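Local atomic coordinates of transcriptional regulator (LacI family) (Clostridium acetobutylicum ATCC 824, PDB entry 3G85), a protein that probably binds cis-regulatory DNA as a LacI-family transcription factor, whose periplasmic-binding-protein-like portion is the part captured here. Residues F193-S196 with D197-L201; E232-T235 with P236-I240. All coordinates share one frame; numbering follows the deposited sequence.

How the interactions relate
Both contacts are local turns in the same lobe, the one built on the mixed sheet in which strands 191-194, 219-224 and 239-242 run parallel as neighbours. Interaction 1 comes first along the chain, where strand 191-194 passes into helix 197-209; interaction 2 follows, where the chain leaves helix 228-232 and enters strand 239-242. Their centres lie about 11 Å apart, and they touch: Leu-201 CD2 packs on Ser-234 CB at 3.7 Å, with Ala-200 near Val-238. One reverses strand into helix and the other helix into strand, so together they illustrate the two kinds of connection from which an alternating alpha/beta lobe is assembled.

Interaction 1: F193-S196 with D197-L201; sequences FCNS and DSIAL
Ser-196 and Ile-199 meet where strand 191-194 gives way to helix 197-209, and the serine deals with the helix start twice over. Its OG, the N-cap group, accepts from Ile-199 N at 3.1 Å along a fairly straight path (162° at the hydrogen), while its carbonyl O takes Ala-200 N at 3.2 Å, the donor tilted moderately from the carbonyl plane. Two amides of the first turn are thereby satisfied by one residue. The same OG also bonds to Asn-170 OD1, a partner that further fixes its rotation.

Ile-199 spreads its two branches over different parts of the turn. CG1 stands beside the backbone N (chi1 -76°) and runs past the serine hydroxyl, 3.4 Å from Ser-196 OG; beyond it CD1 reaches the amide of Asn-195, 3.9 Å from OD1, the two side chains meeting at a slant. The methyl CG2 is instead directed back to the strand, where it lies 3.8 Å from Cys-194 CB and equally close to the sulfur. Cys-194 points its side chain at the helix, with SG opposite its own carbonyl carbon (chi1 -61°), which brings the sulfur against both Ile-199 CG2 and Ala-200, 4.1 Å from the alanine CB.

Two further polar side chains at this buried corner find partners in neighbouring loops. Asn-195 OD1 accepts from Thr-135 N, and Asp-197 OD1 receives the backbone amides of Met-225 and Asn-226, tying the helix start to the loop after strand 219-224. A serine-capped helix beginning directly after a parallel strand, with its first apolar residues folded back on that strand, is the opening corner of a beta-alpha-beta crossover, here strand 191-194, helix 197-209 and strand 219-224.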
ATOM      1  N   PHE A 193       2.733 -13.715  -7.867  1.00 23.12           N
ATOM      2  CA  PHE A 193       2.715 -12.398  -7.255  1.00 23.21           C
ATOM      3  C   PHE A 193       1.307 -12.067  -6.742  1.00 22.38           C
ATOM      4  O   PHE A 193       0.332 -12.147  -7.492  1.00 22.13           O
ATOM      5  CB  PHE A 193       3.152 -11.371  -8.293  1.00 22.57           C
ATOM      6  CG  PHE A 193       3.070  -9.938  -7.835  1.00 23.65           C
ATOM      7  CD1 PHE A 193       3.949  -9.454  -6.846  1.00 20.68           C
ATOM      8  CD2 PHE A 193       2.170  -9.071  -8.433  1.00 21.01           C
ATOM      9  CE1 PHE A 193       3.921  -8.118  -6.466  1.00 22.34           C
ATOM     10  CE2 PHE A 193       2.124  -7.695  -8.041  1.00 23.06           C
ATOM     11  CZ  PHE A 193       3.001  -7.244  -7.050  1.00 22.17           C
ATOM     12  N   CYS A 194       1.198 -11.684  -5.474  1.00 22.02           N
ATOM     13  CA  CYS A 194      -0.098 -11.202  -4.950  1.00 21.41           C
ATOM     14  C   CYS A 194       0.062  -9.744  -4.576  1.00 21.19           C
ATOM     15  O   CYS A 194       1.000  -9.401  -3.868  1.00 20.81           O
ATOM     16  CB  CYS A 194      -0.532 -11.987  -3.714  1.00 22.27           C
ATOM     17  SG  CYS A 194      -0.770 -13.769  -3.991  1.00 24.46           S
ATOM     18  N   ASN A 195      -0.827  -8.888  -5.037  1.00 19.96           N
ATOM     19  CA  ASN A 195      -0.617  -7.460  -4.762  1.00 20.77           C
ATOM     20  C   ASN A 195      -1.201  -7.039  -3.408  1.00 19.81           C
ATOM     21  O   ASN A 195      -1.302  -5.839  -3.117  1.00 20.83           O
ATOM     22  CB  ASN A 195      -1.061  -6.550  -5.944  1.00 19.74           C
ATOM     23  CG  ASN A 195      -2.578  -6.400  -6.069  1.00 18.94           C
ATOM     24  OD1 ASN A 195      -3.342  -7.160  -5.492  1.00 20.51           O
ATOM     25  ND2 ASN A 195      -3.019  -5.394  -6.843  1.00 24.30           N
ATOM     26  N   SER A 196      -1.589  -8.018  -2.589  1.00 19.80           N
ATOM     27  CA  SER A 196      -1.836  -7.734  -1.161  1.00 20.48           C
ATOM     28  C   SER A 196      -1.483  -8.969  -0.339  1.00 21.33           C
ATOM     29  O   SER A 196      -1.589 -10.122  -0.821  1.00 18.88           O
ATOM     30  CB  SER A 196      -3.283  -7.259  -0.896  1.00 21.00           C
ATOM     31  OG  SER A 196      -4.139  -8.320  -0.532  1.00 23.42           O
ATOM     32  N   ASP A 197      -1.045  -8.737   0.894  1.00 20.25           N
ATOM     33  CA  ASP A 197      -0.753  -9.851   1.800  1.00 20.77           C
ATOM     34  C   ASP A 197      -2.016 -10.591   2.223  1.00 20.44           C
ATOM     35  O   ASP A 197      -1.943 -11.802   2.430  1.00 21.18           O
ATOM     36  CB  ASP A 197      -0.002  -9.394   3.047  1.00 21.40           C
ATOM     37  CG  ASP A 197      -0.792  -8.361   3.831  1.00 24.56           C
ATOM     38  OD1 ASP A 197      -1.010  -7.265   3.275  1.00 23.18           O
ATOM     39  OD2 ASP A 197      -1.267  -8.680   4.956  1.00 30.77           O
ATOM     40  N   SER A 198      -3.171  -9.925   2.296  1.00 20.25           N
ATOM     41  CA  SER A 198      -4.415 -10.626   2.664  1.00 21.12           C
ATOM     42  C   SER A 198      -4.740 -11.664   1.595  1.00 20.53           C
ATOM     43  O   SER A 198      -5.165 -12.774   1.887  1.00 20.62           O
ATOM     44  CB  SER A 198      -5.604  -9.656   2.781  1.00 20.85           C
ATOM     45  OG  SER A 198      -5.439  -8.856   3.933  1.00 25.42           O
ATOM     46  N   ILE A 199      -4.530 -11.276   0.341  1.00 20.70           N
ATOM     47  CA  ILE A 199      -4.743 -12.181  -0.768  1.00 21.31           C
ATOM     48  C   ILE A 199      -3.815 -13.377  -0.608  1.00 20.45           C
ATOM     49  O   ILE A 199      -4.238 -14.539  -0.741  1.00 21.87           O
ATOM     50  CB  ILE A 199      -4.553 -11.437  -2.114  1.00 20.92           C
ATOM     51  CG1 ILE A 199      -5.790 -10.560  -2.414  1.00 21.57           C
ATOM     52  CG2 ILE A 199      -4.239 -12.428  -3.250  1.00 22.25           C
ATOM     53  CD1 ILE A 199      -5.613  -9.697  -3.615  1.00 22.69           C
ATOM     54  N   ALA A 200      -2.547 -13.114  -0.320  1.00 19.92           N
ATOM     55  CA  ALA A 200      -1.559 -14.200  -0.164  1.00 19.72           C
ATOM     56  C   ALA A 200      -1.907 -15.161   0.970  1.00 20.30           C
ATOM     57  O   ALA A 200      -1.737 -16.382   0.847  1.00 20.05           O
ATOM     58  CB  ALA A 200      -0.160 -13.602   0.056  1.00 19.58           C
ATOM     59  N   LEU A 201      -2.426 -14.629   2.068  1.00 20.95           N
ATOM     60  CA  LEU A 201      -2.805 -15.496   3.192  1.00 21.07           C
ATOM     61  C   LEU A 201      -3.962 -16.437   2.828  1.00 21.01           C
ATOM     62  O   LEU A 201      -3.941 -17.628   3.194  1.00 21.41           O
ATOM     63  CB  LEU A 201      -3.184 -14.677   4.421  1.00 20.85           C
ATOM     64  CG  LEU A 201      -1.997 -13.931   5.045  1.00 21.58           C
ATOM     65  CD1 LEU A 201      -2.550 -12.983   6.129  1.00 20.24           C
ATOM     66  CD2 LEU A 201      -0.866 -14.909   5.548  1.00 22.54           C
TER

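Interaction 2: E232-T235 with P236-I240; sequences EFST and PPVTI
Ser-234 and Pro-236 hold the closest polar contact of this turn: the serine hydroxyl donates to Pro-236 O at 2.7 Å. It comes to that oxygen from above the carbonyl plane, 37° out of it, rather than along a lone pair. The torsion responsible places OG between the backbone N and the carbonyl carbon of Ser-234 (chi1 50°), which turns the hydroxyl toward Pro-236 O; a weak second bond runs from it to Thr-231 O. On the inner side OG also meets a methyl, Val-238 CG2, at 3.6 Å.

The peptide bond joining Thr-235 to Pro-236 is cis, and this kink lets the chain double back within two residues, bringing the CA atoms of Ser-234 and Pro-237 to 4.8 Å. Pro-237 N has no hydrogen to give, so its 3.1 Å approach to Ser-234 O is mere proximity. Its ring fits against backbone oxygens instead: CB and CG both lie 3.4 Å from the carbonyl oxygen of Glu-232, the residue that ends helix 228-232.

Helix 197-209 packs against the inner side of the bend, Ile-204 touching both Pro-236 and Val-238. The outer side is much looser. Thr-235 is exposed there; its bond to CB leads away from the proline segment overall, although CB still lies 3.7 Å from Pro-236 N, and its carbonyl is held by Asn-208 ND2. The whole is a cis-proline turn close to type VIb, delivering the chain from helix 228-232 into strand 239-242 at the surface of the periplasmic-binding-protein-like fold.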
ATOM      1  N   GLU A 232       4.926 -12.895   8.657  1.00 22.12           N
ATOM      2  CA  GLU A 232       6.165 -13.386   9.303  1.00 23.04           C
ATOM      3  C   GLU A 232       5.942 -14.805   9.825  1.00 23.30           C
ATOM      4  O   GLU A 232       6.803 -15.666   9.695  1.00 22.80           O
ATOM      5  CB  GLU A 232       6.612 -12.489  10.460  1.00 23.08           C
ATOM      6  CG  GLU A 232       8.011 -12.883  11.038  1.00 23.08           C
ATOM      7  CD  GLU A 232       8.500 -11.983  12.144  1.00 26.74           C
ATOM      8  OE1 GLU A 232       7.808 -11.024  12.515  1.00 25.74           O
ATOM      9  OE2 GLU A 232       9.594 -12.263  12.688  1.00 32.03           O
ATOM     10  N   PHE A 233       4.769 -15.035  10.399  1.00 23.04           N
ATOM     11  CA  PHE A 233       4.486 -16.251  11.140  1.00 24.03           C
ATOM     12  C   PHE A 233       3.370 -17.091  10.565  1.00 23.92           C
ATOM     13  O   PHE A 233       2.839 -17.969  11.264  1.00 24.83           O
ATOM     14  CB  PHE A 233       4.172 -15.927  12.603  1.00 24.12           C
ATOM     15  CG  PHE A 233       5.284 -15.206  13.335  1.00 24.43           C
ATOM     16  CD1 PHE A 233       6.477 -15.849  13.652  1.00 24.79           C
ATOM     17  CD2 PHE A 233       5.101 -13.884  13.748  1.00 25.56           C
ATOM     18  CE1 PHE A 233       7.526 -15.179  14.366  1.00 26.40           C
ATOM     19  CE2 PHE A 233       6.100 -13.193  14.473  1.00 26.34           C
ATOM     20  CZ  PHE A 233       7.323 -13.830  14.780  1.00 25.70           C
ATOM     21  N   SER A 234       2.976 -16.819   9.318  1.00 23.76           N
ATOM     22  CA  SER A 234       2.011 -17.685   8.631  1.00 23.45           C
ATOM     23  C   SER A 234       2.642 -19.080   8.396  1.00 23.71           C
ATOM     24  O   SER A 234       3.847 -19.268   8.600  1.00 24.30           O
ATOM     25  CB  SER A 234       1.588 -17.078   7.298  1.00 22.71           C
ATOM     26  OG  SER A 234       2.749 -16.697   6.575  1.00 22.47           O
ATOM     27  N   THR A 235       1.828 -20.048   7.993  1.00 24.60           N
ATOM     28  CA  THR A 235       2.369 -21.365   7.629  1.00 24.98           C
ATOM     29  C   THR A 235       2.188 -21.563   6.126  1.00 25.21           C
ATOM     30  O   THR A 235       1.071 -21.783   5.674  1.00 25.76           O
ATOM     31  CB  THR A 235       1.676 -22.504   8.436  1.00 24.17           C
ATOM     32  OG1 THR A 235       1.916 -22.307   9.844  1.00 24.02           O
ATOM     33  CG2 THR A 235       2.254 -23.878   8.019  1.00 26.48           C
ATOM     34  N   PRO A 236       3.267 -21.413   5.334  1.00 25.52           N
ATOM     35  CA  PRO A 236       4.609 -21.005   5.695  1.00 25.69           C
ATOM     36  C   PRO A 236       4.703 -19.468   5.717  1.00 24.87           C
ATOM     37  O   PRO A 236       3.756 -18.800   5.282  1.00 24.45           O
ATOM     38  CB  PRO A 236       5.436 -21.555   4.523  1.00 25.93           C
ATOM     39  CG  PRO A 236       4.588 -21.319   3.398  1.00 25.94           C
ATOM     40  CD  PRO A 236       3.175 -21.643   3.875  1.00 26.34           C
ATOM     41  N   PRO A 237       5.809 -18.916   6.251  1.00 25.31           N
ATOM     42  CA  PRO A 237       6.065 -17.483   6.119  1.00 25.94           C
ATOM     43  C   PRO A 237       6.088 -17.059   4.646  1.00 25.98           C
ATOM     44  O   PRO A 237       6.545 -17.803   3.764  1.00 27.52           O
ATOM     45  CB  PRO A 237       7.423 -17.313   6.816  1.00 25.79           C
ATOM     46  CG  PRO A 237       7.394 -18.425   7.880  1.00 26.20           C
ATOM     47  CD  PRO A 237       6.843 -19.562   7.082  1.00 25.85           C
ATOM     48  N   VAL A 238       5.542 -15.887   4.389  1.00 25.23           N
ATOM     49  CA  VAL A 238       5.417 -15.339   3.049  1.00 24.04           C
ATOM     50  C   VAL A 238       6.398 -14.185   2.883  1.00 23.70           C
ATOM     51  O   VAL A 238       6.419 -13.218   3.680  1.00 21.77           O
ATOM     52  CB  VAL A 238       3.987 -14.788   2.843  1.00 24.61           C
ATOM     53  CG1 VAL A 238       3.800 -14.131   1.415  1.00 25.82           C
ATOM     54  CG2 VAL A 238       2.982 -15.872   3.075  1.00 27.41           C
ATOM     55  N   THR A 239       7.199 -14.280   1.822  1.00 22.77           N
ATOM     56  CA  THR A 239       8.069 -13.182   1.443  1.00 23.02           C
ATOM     57  C   THR A 239       7.260 -12.002   0.952  1.00 21.82           C
ATOM     58  O   THR A 239       6.331 -12.163   0.163  1.00 22.13           O
ATOM     59  CB  THR A 239       9.067 -13.621   0.368  1.00 22.72           C
ATOM     60  OG1 THR A 239      10.022 -14.478   1.000  1.00 25.24           O
ATOM     61  CG2 THR A 239       9.777 -12.395  -0.260  1.00 23.96           C
ATOM     62  N   ILE A 240       7.610 -10.828   1.450  1.00 21.12           N
ATOM     63  CA  ILE A 240       6.912  -9.609   1.063  1.00 20.78           C
ATOM     64  C   ILE A 240       7.804  -8.456   0.608  1.00 20.90           C
ATOM     65  O   ILE A 240       8.986  -8.358   0.962  1.00 22.52           O
ATOM     66  CB  ILE A 240       6.029  -9.058   2.216  1.00 20.18           C
ATOM     67  CG1 ILE A 240       6.929  -8.582   3.400  1.00 20.24           C
ATOM     68  CG2 ILE A 240       4.968 -10.080   2.657  1.00 21.90           C
ATOM     69  CD1 ILE A 240       6.118  -7.901   4.555  1.00 20.65           C
TER